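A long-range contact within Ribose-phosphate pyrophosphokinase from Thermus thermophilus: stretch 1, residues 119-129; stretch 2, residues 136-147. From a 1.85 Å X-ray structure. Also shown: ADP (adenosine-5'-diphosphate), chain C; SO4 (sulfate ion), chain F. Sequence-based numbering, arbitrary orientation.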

# COMPACT_ATOMS: atom_id res chain seq x y z
N GLY A 119 3.41 -12.30 0.58
CA GLY A 119 4.76 -11.85 0.94
C GLY A 119 5.85 -12.30 -0.02
O GLY A 119 7.04 -12.16 0.36
N ALA A 120 5.52 -12.76 -1.24
CA ALA A 120 6.54 -13.14 -2.24
C ALA A 120 7.37 -11.91 -2.60
O ALA A 120 6.82 -10.88 -2.92
CB ALA A 120 5.90 -13.73 -3.46
N ASP A 121 8.67 -12.07 -2.68
CA ASP A 121 9.57 -10.96 -3.07
C ASP A 121 9.89 -11.06 -4.55
O ASP A 121 10.33 -10.06 -5.13
CB ASP A 121 10.83 -10.98 -2.22
CG ASP A 121 10.55 -10.75 -0.76
OD1 ASP A 121 9.86 -9.71 -0.46
OD2 ASP A 121 11.14 -11.51 0.08
N ARG A 122 9.71 -12.23 -5.13
CA ARG A 122 10.23 -12.55 -6.47
C ARG A 122 9.49 -13.78 -6.96
O ARG A 122 8.99 -14.57 -6.15
CB ARG A 122 11.71 -12.96 -6.57
CG ARG A 122 12.73 -12.20 -5.75
CD ARG A 122 14.11 -12.80 -5.98
NE ARG A 122 14.45 -12.78 -7.39
CZ ARG A 122 14.78 -11.68 -8.08
NH1 ARG A 122 15.04 -11.76 -9.35
NH2 ARG A 122 14.92 -10.50 -7.47
N VAL A 123 9.54 -13.98 -8.27
CA VAL A 123 8.98 -15.20 -8.91
C VAL A 123 10.07 -15.70 -9.85
O VAL A 123 10.76 -14.88 -10.45
CB VAL A 123 7.66 -14.95 -9.67
CG1 VAL A 123 7.22 -16.13 -10.47
CG2 VAL A 123 6.56 -14.56 -8.73
N LEU A 124 10.16 -17.01 -9.95
CA LEU A 124 11.00 -17.75 -10.93
C LEU A 124 10.07 -18.71 -11.65
O LEU A 124 9.44 -19.51 -10.95
CB LEU A 124 12.14 -18.51 -10.22
CG LEU A 124 12.99 -19.40 -11.13
CD1 LEU A 124 13.60 -18.59 -12.25
CD2 LEU A 124 14.04 -20.16 -10.30
N THR A 125 9.96 -18.61 -12.98
CA THR A 125 8.96 -19.41 -13.72
C THR A 125 9.55 -19.77 -15.07
O THR A 125 10.59 -19.26 -15.43
CB THR A 125 7.60 -18.69 -13.77
OG1 THR A 125 6.61 -19.55 -14.33
CG2 THR A 125 7.60 -17.41 -14.56
N MET A 126 8.80 -20.54 -15.85
CA MET A 126 9.29 -20.98 -17.17
C MET A 126 8.11 -20.96 -18.14
O MET A 126 7.02 -21.35 -17.75
CB MET A 126 9.92 -22.37 -17.11
CG MET A 126 10.28 -22.94 -18.48
SD MET A 126 11.15 -24.55 -18.31
CE MET A 126 12.80 -24.00 -17.96
N THR A 127 8.37 -20.55 -19.36
CA THR A 127 7.37 -20.59 -20.46
C THR A 127 5.99 -20.12 -19.96
O THR A 127 5.00 -20.90 -19.99
CB THR A 127 7.34 -21.98 -21.12
OG1 THR A 127 8.67 -22.41 -21.44
CG2 THR A 127 6.48 -21.95 -22.36
N LEU A 128 5.86 -18.83 -19.65
CA LEU A 128 4.51 -18.22 -19.43
C LEU A 128 3.69 -18.34 -20.70
O LEU A 128 4.25 -18.23 -21.79
CB LEU A 128 4.65 -16.76 -19.04
CG LEU A 128 5.22 -16.58 -17.65
CD1 LEU A 128 5.59 -15.13 -17.45
CD2 LEU A 128 4.23 -17.05 -16.60
N HIS A 129 2.40 -18.63 -20.56
CA HIS A 129 1.46 -18.79 -21.69
C HIS A 129 1.52 -17.57 -22.61
O HIS A 129 1.53 -17.74 -23.83
CB HIS A 129 0.05 -19.00 -21.16
CG HIS A 129 -0.94 -19.06 -22.28
ND1 HIS A 129 -0.96 -20.13 -23.18
CD2 HIS A 129 -1.86 -18.16 -22.71
CE1 HIS A 129 -1.91 -19.89 -24.08
NE2 HIS A 129 -2.48 -18.71 -23.80
PB ADP C . -5.03 -18.71 -26.19
O1B ADP C . -3.77 -18.28 -26.95
O2B ADP C . -5.00 -18.30 -24.74
O3B ADP C . -5.48 -20.14 -26.38
PA ADP C . -7.51 -17.52 -26.21
O1A ADP C . -7.24 -16.53 -25.12
O2A ADP C . -8.52 -17.17 -27.25
O3A ADP C . -6.14 -17.85 -26.95
O5' ADP C . -7.83 -18.98 -25.57
C5' ADP C . -8.19 -19.11 -24.17
C4' ADP C . -9.28 -20.16 -23.98
O4' ADP C . -8.94 -20.96 -22.81
C3' ADP C . -10.69 -19.63 -23.70
O3' ADP C . -10.94 -18.30 -24.15
C2' ADP C . -10.68 -19.50 -22.18
O2' ADP C . -11.99 -19.57 -21.67
C1' ADP C . -9.81 -20.68 -21.75
N9 ADP C . -9.03 -20.41 -20.54
C8 ADP C . -8.84 -19.20 -19.90
N7 ADP C . -8.11 -19.28 -18.81
C5 ADP C . -7.82 -20.64 -18.71
C6 ADP C . -7.10 -21.39 -17.77
N6 ADP C . -6.48 -20.83 -16.73
N1 ADP C . -6.99 -22.73 -17.96
C2 ADP C . -7.59 -23.26 -19.03
N3 ADP C . -8.28 -22.65 -19.99
C4 ADP C . -8.38 -21.33 -19.77
S SO4 F . 9.69 -20.12 -24.20
O1 SO4 F . 10.81 -19.22 -24.30
O2 SO4 F . 10.06 -21.19 -23.29
O3 SO4 F . 9.37 -20.70 -25.52
O4 SO4 F . 8.56 -19.44 -23.66
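Stretch 2, residues 136-147: FFKIPVDHLSAE

How does stretch 2 lie on stretch 1? It runs alongside as a parallel neighbor in a β-sheet: the strand 141-144 follows the strand that ends at Met126, with N-to-C directions 18° apart (signed crossing angle -18°) and axes approaching to 4.5 Å. Val123 pairs with Val141, Leu124 with Asp142, Thr125 with His143 and Met126 with Leu144, their CA atoms 4.7, 4.8, 5.1 and 4.5 Å apart in that order. Before the strand, stretch 2 is extended at Ile139 and Pro140; beyond it, Ser145 leads into a helix, its OG accepting from Glu147 N at 3.0 Å.

Which backbone donors and acceptors are satisfied across the pair? Odd-numbered residues of stretch 1 and even-numbered residues of stretch 2 alternate in a parallel ladder. Val123 N donates to Pro140 O (3.0 Å), and Asp142 N returns a bond to Val123 O (2.9 Å). Thr125 N then reaches Asp142 O (3.0 Å), Leu144 N reaches Thr125 O (2.8 Å), and Thr127 N closes the series on Leu144 O (3.1 Å). CA-H...O contacts supplement these bonds, as from Val141 CA to Val123 O and from Met126 CA to Leu144 O, both 3.3 Å.

What satisfies the charged pair, Arg122 and Asp142? Arg122 NH1 donates to Asp142 OD2 at 2.8 Å in a salt bridge, with the carboxylate oxygen at the edge of the guanidinium, while Pro140 CB lies over one face. A water accepts from Arg122 NE (2.9 Å) and donates to Asp142 OD2 (2.7 Å) and Val123 O (3.0 Å), tying the salt bridge to the backbone ladder.

How do the side chains pack on the two faces? On one, Val123 CG2 meets Phe137 CE2 at 3.7 Å and Ile139 CD1 at 3.8 Å, and Val123 CB lies 4.0 Å from Val141 CG2. On the other, Leu124 CD1 lies 3.8 Å from Leu144 CG, and Met126 CE 3.9 Å from Leu144 CB.

What happens where stretch 1 leaves the strand? His143 NE2 accepts from Leu128 N at 3.0 Å, so a side chain takes up the backbone donor just beyond the ladder. Leu128 CD1 sits over the same imidazole, 3.9 Å from its centroid. Sulfate, probably from the crystallization liquor, joins the two stretches: Thr127 OG1 and Ala146 N donate to its O2 (2.6 and 2.9 Å), and Ser145 OG to its O1 (2.7 Å).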

# COMPACT_ATOMS: atom_id res chain seq x y z
N PHE A 136 2.05 -8.42 -15.11
CA PHE A 136 1.01 -8.56 -14.06
C PHE A 136 1.68 -8.56 -12.68
O PHE A 136 0.98 -8.36 -11.69
CB PHE A 136 0.20 -9.84 -14.25
CG PHE A 136 -0.65 -9.91 -15.49
CD1 PHE A 136 -0.86 -8.82 -16.32
CD2 PHE A 136 -1.35 -11.06 -15.78
CE1 PHE A 136 -1.68 -8.93 -17.44
CE2 PHE A 136 -2.18 -11.16 -16.89
CZ PHE A 136 -2.32 -10.09 -17.72
N PHE A 137 2.99 -8.75 -12.60
CA PHE A 137 3.77 -8.76 -11.34
C PHE A 137 4.43 -7.40 -11.14
O PHE A 137 4.99 -6.83 -12.06
CB PHE A 137 4.81 -9.88 -11.32
CG PHE A 137 4.22 -11.26 -11.27
CD1 PHE A 137 3.90 -11.93 -12.43
CD2 PHE A 137 3.95 -11.87 -10.06
CE1 PHE A 137 3.32 -13.18 -12.39
CE2 PHE A 137 3.37 -13.12 -10.02
CZ PHE A 137 3.05 -13.77 -11.18
N LYS A 138 4.36 -6.90 -9.91
CA LYS A 138 5.14 -5.73 -9.49
C LYS A 138 6.52 -6.20 -9.02
O LYS A 138 7.51 -5.51 -9.25
CB LYS A 138 4.40 -4.93 -8.41
CG LYS A 138 5.18 -3.68 -7.99
CD LYS A 138 5.39 -2.65 -9.09
CE LYS A 138 5.73 -1.25 -8.57
NZ LYS A 138 6.26 -0.37 -9.65
N ILE A 139 6.58 -7.35 -8.35
CA ILE A 139 7.83 -7.97 -7.88
C ILE A 139 8.60 -8.51 -9.07
O ILE A 139 7.99 -8.83 -10.09
CB ILE A 139 7.55 -9.10 -6.88
CG1 ILE A 139 6.57 -10.15 -7.44
CG2 ILE A 139 7.10 -8.50 -5.56
CD1 ILE A 139 6.47 -11.41 -6.55
N PRO A 140 9.94 -8.56 -8.98
CA PRO A 140 10.75 -9.10 -10.07
C PRO A 140 10.32 -10.52 -10.44
O PRO A 140 10.02 -11.35 -9.53
CB PRO A 140 12.19 -9.07 -9.56
CG PRO A 140 12.18 -8.14 -8.38
CD PRO A 140 10.76 -8.07 -7.88
N VAL A 141 10.41 -10.83 -11.74
CA VAL A 141 10.10 -12.16 -12.29
C VAL A 141 11.30 -12.58 -13.15
O VAL A 141 11.73 -11.82 -13.94
CB VAL A 141 8.79 -12.21 -13.08
CG1 VAL A 141 8.62 -13.56 -13.76
CG2 VAL A 141 7.55 -11.83 -12.22
N ASP A 142 11.88 -13.72 -12.86
CA ASP A 142 12.85 -14.34 -13.78
C ASP A 142 12.08 -15.38 -14.58
O ASP A 142 11.56 -16.33 -14.00
CB ASP A 142 14.08 -14.87 -13.05
CG ASP A 142 14.96 -13.76 -12.50
OD1 ASP A 142 15.31 -12.82 -13.26
OD2 ASP A 142 15.20 -13.78 -11.30
N HIS A 143 11.98 -15.15 -15.87
CA HIS A 143 11.19 -15.98 -16.81
C HIS A 143 12.17 -16.83 -17.62
O HIS A 143 12.78 -16.27 -18.53
CB HIS A 143 10.32 -15.05 -17.67
CG HIS A 143 9.43 -15.74 -18.64
ND1 HIS A 143 8.81 -15.04 -19.64
CD2 HIS A 143 9.07 -17.03 -18.78
CE1 HIS A 143 8.10 -15.88 -20.38
NE2 HIS A 143 8.25 -17.10 -19.88
N LEU A 144 12.29 -18.12 -17.32
CA LEU A 144 13.23 -19.03 -18.03
C LEU A 144 12.57 -19.48 -19.34
O LEU A 144 11.35 -19.71 -19.38
CB LEU A 144 13.53 -20.24 -17.14
CG LEU A 144 14.19 -19.96 -15.79
CD1 LEU A 144 14.45 -21.25 -15.04
CD2 LEU A 144 15.46 -19.16 -15.94
N SER A 145 13.39 -19.69 -20.37
CA SER A 145 12.98 -20.26 -21.67
C SER A 145 13.32 -21.76 -21.73
O SER A 145 14.44 -22.13 -21.28
CB SER A 145 13.67 -19.54 -22.77
OG SER A 145 13.34 -20.14 -24.02
N ALA A 146 12.41 -22.55 -22.28
CA ALA A 146 12.62 -23.99 -22.63
C ALA A 146 13.20 -24.12 -24.03
O ALA A 146 13.51 -25.27 -24.41
CB ALA A 146 11.35 -24.77 -22.53
N GLU A 147 13.40 -23.02 -24.76
CA GLU A 147 13.90 -23.10 -26.15
C GLU A 147 15.14 -23.99 -26.25
O GLU A 147 15.18 -24.88 -27.09
CB GLU A 147 14.24 -21.71 -26.71
CG GLU A 147 13.05 -20.93 -27.26
CD GLU A 147 13.47 -19.64 -27.94
OE1 GLU A 147 14.62 -19.56 -28.43
OE2 GLU A 147 12.65 -18.72 -28.00
O HOH W 1 13.56 -14.66 -9.40